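PDB 4QE0: hypothetical protein from Bacteroides uniformis, which is of unknown function and belongs to the DUF5043 family, whose biological role has not been established. Local coordinates for residues Asn72-Asp77 with Asn162-Ala167. Residues are numbered along the deposited sequence; the frame is centred on the assembly and turned at random.
Sequences NVIEYD and NYIMLA
Val73 and Ile164 mark the closest passage of the two backbones, their CA atoms 7.1 Å apart, a spacing bridged by side chains with no hydrogen bond between the segments. The branch methyl of Ile164 is the hub. CG2 of Ile164 packs against Val73 CG2 at 3.8 Å as the two side chains slide past one another in opposite directions, and also lies 4.1 Å from Ile74 CG2, so that one methyl bears on two consecutive residues of the loop. The other end of Ile164 is used as well: CG1 stands trans to the carbonyl carbon (chi1 -65°) and the extended chain carries CD1 to 3.8 Å from the backbone O of Val73, a van der Waals contact of a methyl with a carbonyl oxygen. Residues 164-167 belong to strand 164-169, which within this chain is an outermost strand of the antiparallel sheet, hydrogen-bonded through the backbones of Ile164 and Leu166 to Leu111 and Met109 of strand 106-111. In the alternation usual for a strand, Ile164 and Leu166 turn their side chains to the loop, whereas Met165, a selenomethionine, points away from it and rests on Thr108 and Leu110. The loop leads into helix 78-90, for which Asp77 is the N-cap, its OD1 accepting from the N of Met80. Ile74 divides its two branches between the strand residues. With chi1 at 54°, CG1 sits between the backbone N and the carbonyl carbon, and the arm of Ile74 ends tip to tip with that of Leu166, Ile74 CD1 lying 4.0 Å from Leu166 CD1, while Phe152 touches Ile74 from another loop.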
ATOM      1  N   ASN A  72      18.433  17.063   0.680  1.00 25.17           N
ATOM      2  CA  ASN A  72      19.412  17.547  -0.302  1.00 23.14           C
ATOM      3  C   ASN A  72      19.247  16.853  -1.676  1.00 25.00           C
ATOM      4  O   ASN A  72      19.946  17.194  -2.625  1.00 25.03           O
ATOM      5  CB  ASN A  72      20.814  17.302   0.256  1.00 23.38           C
ATOM      6  CG  ASN A  72      21.875  18.204  -0.353  1.00 24.77           C
ATOM      7  OD1 ASN A  72      21.673  19.430  -0.643  1.00 29.18           O
ATOM      8  ND2 ASN A  72      23.007  17.633  -0.531  1.00 20.15           N
ATOM      9  N   VAL A  73      18.371  15.840  -1.776  1.00 22.20           N
ATOM     10  CA  VAL A  73      18.143  15.128  -3.037  1.00 22.42           C
ATOM     11  C   VAL A  73      16.668  15.045  -3.491  1.00 23.87           C
ATOM     12  O   VAL A  73      16.411  14.971  -4.692  1.00 23.55           O
ATOM     13  CB  VAL A  73      18.766  13.708  -3.039  1.00 23.86           C
ATOM     14  CG1 VAL A  73      20.285  13.787  -2.928  1.00 27.40           C
ATOM     15  CG2 VAL A  73      18.222  12.814  -1.945  1.00 24.53           C
ATOM     16  N   ILE A  74      15.712  15.016  -2.557  1.00 23.84           N
ATOM     17  CA  ILE A  74      14.284  14.951  -2.938  1.00 22.65           C
ATOM     18  C   ILE A  74      13.421  15.895  -2.121  1.00 27.28           C
ATOM     19  O   ILE A  74      13.757  16.241  -0.994  1.00 23.14           O
ATOM     20  CB  ILE A  74      13.690  13.536  -2.768  1.00 23.68           C
ATOM     21  CG1 ILE A  74      13.935  13.011  -1.345  1.00 27.92           C
ATOM     22  CG2 ILE A  74      14.235  12.604  -3.810  1.00 24.41           C
ATOM     23  CD1 ILE A  74      12.910  11.994  -0.898  1.00 28.36           C
ATOM     24  N   GLU A  75      12.318  16.338  -2.717  1.00 25.01           N
ATOM     25  CA  GLU A  75      11.341  17.138  -2.005  1.00 25.72           C
ATOM     26  C   GLU A  75      10.515  16.223  -1.124  1.00 25.74           C
ATOM     27  O   GLU A  75      10.005  15.200  -1.578  1.00 26.97           O
ATOM     28  CB  GLU A  75      10.435  17.864  -2.983  1.00 28.84           C
ATOM     29  CG  GLU A  75       9.495  18.864  -2.334  1.00 36.73           C
ATOM     30  CD  GLU A  75       8.850  19.745  -3.397  1.00 54.05           C
ATOM     31  OE1 GLU A  75       7.839  19.303  -3.964  1.00 55.89           O
ATOM     32  OE2 GLU A  75       9.368  20.853  -3.692  1.00 71.56           O
ATOM     33  N   TYR A  76      10.385  16.589   0.137  1.00 26.95           N
ATOM     34  CA  TYR A  76       9.592  15.820   1.085  1.00 26.95           C
ATOM     35  C   TYR A  76       8.151  15.731   0.622  1.00 26.48           C
ATOM     36  O   TYR A  76       7.568  16.715   0.189  1.00 25.94           O
ATOM     37  CB  TYR A  76       9.626  16.475   2.459  1.00 31.16           C
ATOM     38  CG  TYR A  76       8.767  15.742   3.467  1.00 29.82           C
ATOM     39  CD1 TYR A  76       9.163  14.511   3.960  1.00 33.31           C
ATOM     40  CD2 TYR A  76       7.548  16.268   3.895  1.00 32.10           C
ATOM     41  CE1 TYR A  76       8.385  13.821   4.879  1.00 37.14           C
ATOM     42  CE2 TYR A  76       6.771  15.591   4.823  1.00 33.57           C
ATOM     43  CZ  TYR A  76       7.202  14.373   5.304  1.00 35.01           C
ATOM     44  OH  TYR A  76       6.449  13.687   6.216  1.00 39.59           O
ATOM     45  N   ASP A  77       7.578  14.543   0.709  1.00 25.07           N
ATOM     46  CA  ASP A  77       6.155  14.366   0.482  1.00 28.55           C
ATOM     47  C   ASP A  77       5.636  13.377   1.496  1.00 24.93           C
ATOM     48  O   ASP A  77       6.012  12.210   1.478  1.00 24.21           O
ATOM     49  CB  ASP A  77       5.857  13.873  -0.931  1.00 28.93           C
ATOM     50  CG  ASP A  77       4.353  13.926  -1.236  1.00 34.87           C
ATOM     51  OD1 ASP A  77       3.588  13.033  -0.832  1.00 29.51           O
ATOM     52  OD2 ASP A  77       3.885  14.943  -1.797  1.00 44.90           O
ATOM     53  N   ASN A 162      23.601  10.205 -10.678  1.00 25.97           N
ATOM     54  CA  ASN A 162      23.255   9.096 -11.543  1.00 26.22           C
ATOM     55  C   ASN A 162      21.958   8.447 -11.089  1.00 28.73           C
ATOM     56  O   ASN A 162      21.137   8.101 -11.913  1.00 29.44           O
ATOM     57  CB  ASN A 162      24.393   8.066 -11.694  1.00 29.64           C
ATOM     58  CG  ASN A 162      24.885   7.495 -10.377  1.00 28.96           C
ATOM     59  OD1 ASN A 162      24.765   8.100  -9.320  1.00 27.33           O
ATOM     60  ND2 ASN A 162      25.488   6.304 -10.453  1.00 29.14           N
ATOM     61  N   TYR A 163      21.784   8.299  -9.777  1.00 27.89           N
ATOM     62  CA  TYR A 163      20.493   7.871  -9.232  1.00 26.19           C
ATOM     63  C   TYR A 163      20.385   8.336  -7.791  1.00 25.07           C
ATOM     64  O   TYR A 163      21.377   8.719  -7.158  1.00 24.87           O
ATOM     65  CB  TYR A 163      20.300   6.351  -9.349  1.00 25.43           C
ATOM     66  CG  TYR A 163      21.219   5.526  -8.481  1.00 28.31           C
ATOM     67  CD1 TYR A 163      22.495   5.148  -8.929  1.00 31.37           C
ATOM     68  CD2 TYR A 163      20.824   5.127  -7.203  1.00 30.44           C
ATOM     69  CE1 TYR A 163      23.334   4.391  -8.127  1.00 31.93           C
ATOM     70  CE2 TYR A 163      21.662   4.378  -6.390  1.00 34.56           C
ATOM     71  CZ  TYR A 163      22.914   4.011  -6.851  1.00 34.26           C
ATOM     72  OH  TYR A 163      23.727   3.267  -6.025  1.00 34.10           O
ATOM     73  N   ILE A 164      19.163   8.331  -7.288  1.00 23.68           N
ATOM     74  CA  ILE A 164      18.911   8.742  -5.937  1.00 23.12           C
ATOM     75  C   ILE A 164      18.554   7.503  -5.105  1.00 25.39           C
ATOM     76  O   ILE A 164      17.641   6.781  -5.465  1.00 25.69           O
ATOM     77  CB  ILE A 164      17.784   9.760  -5.921  1.00 23.25           C
ATOM     78  CG1 ILE A 164      18.200  11.057  -6.648  1.00 26.94           C
ATOM     79  CG2 ILE A 164      17.380  10.066  -4.483  1.00 24.96           C
ATOM     80  CD1 ILE A 164      17.049  11.985  -6.995  1.00 28.57           C
HETATM   81  N   MSE A 165      19.291   7.240  -4.028  1.00 24.45           N
HETATM   82  CA  MSE A 165      19.057   6.042  -3.223  1.00 26.04           C
HETATM   83  C   MSE A 165      18.333   6.337  -1.937  1.00 25.52           C
HETATM   84  O   MSE A 165      18.796   7.137  -1.115  1.00 25.07           O
HETATM   85  CB  MSE A 165      20.386   5.388  -2.841  1.00 28.08           C
HETATM   86  CG  MSE A 165      20.106   4.116  -2.040  1.00 32.54           C
HETATM   87 SE   MSE A 165      21.833   3.275  -1.605  0.75 43.74          SE
HETATM   88  CE  MSE A 165      22.386   4.403  -0.116  1.00 41.04           C
ATOM     89  N   LEU A 166      17.189   5.684  -1.750  1.00 23.43           N
ATOM     90  CA  LEU A 166      16.423   5.795  -0.515  1.00 21.96           C
ATOM     91  C   LEU A 166      16.342   4.423   0.108  1.00 22.55           C
ATOM     92  O   LEU A 166      15.585   3.561  -0.367  1.00 23.11           O
ATOM     93  CB  LEU A 166      15.027   6.370  -0.810  1.00 24.20           C
ATOM     94  CG  LEU A 166      14.905   7.768  -1.454  1.00 24.74           C
ATOM     95  CD1 LEU A 166      13.427   8.118  -1.628  1.00 29.81           C
ATOM     96  CD2 LEU A 166      15.619   8.854  -0.658  1.00 28.89           C
ATOM     97  N   ALA A 167      17.144   4.209   1.144  1.00 22.22           N
ATOM     98  CA  ALA A 167      17.230   2.919   1.801  1.00 21.60           C
ATOM     99  C   ALA A 167      16.777   3.095   3.237  1.00 20.74           C
ATOM    100  O   ALA A 167      17.195   4.046   3.922  1.00 21.54           O
ATOM    101  CB  ALA A 167      18.662   2.400   1.755  1.00 23.89           C
TER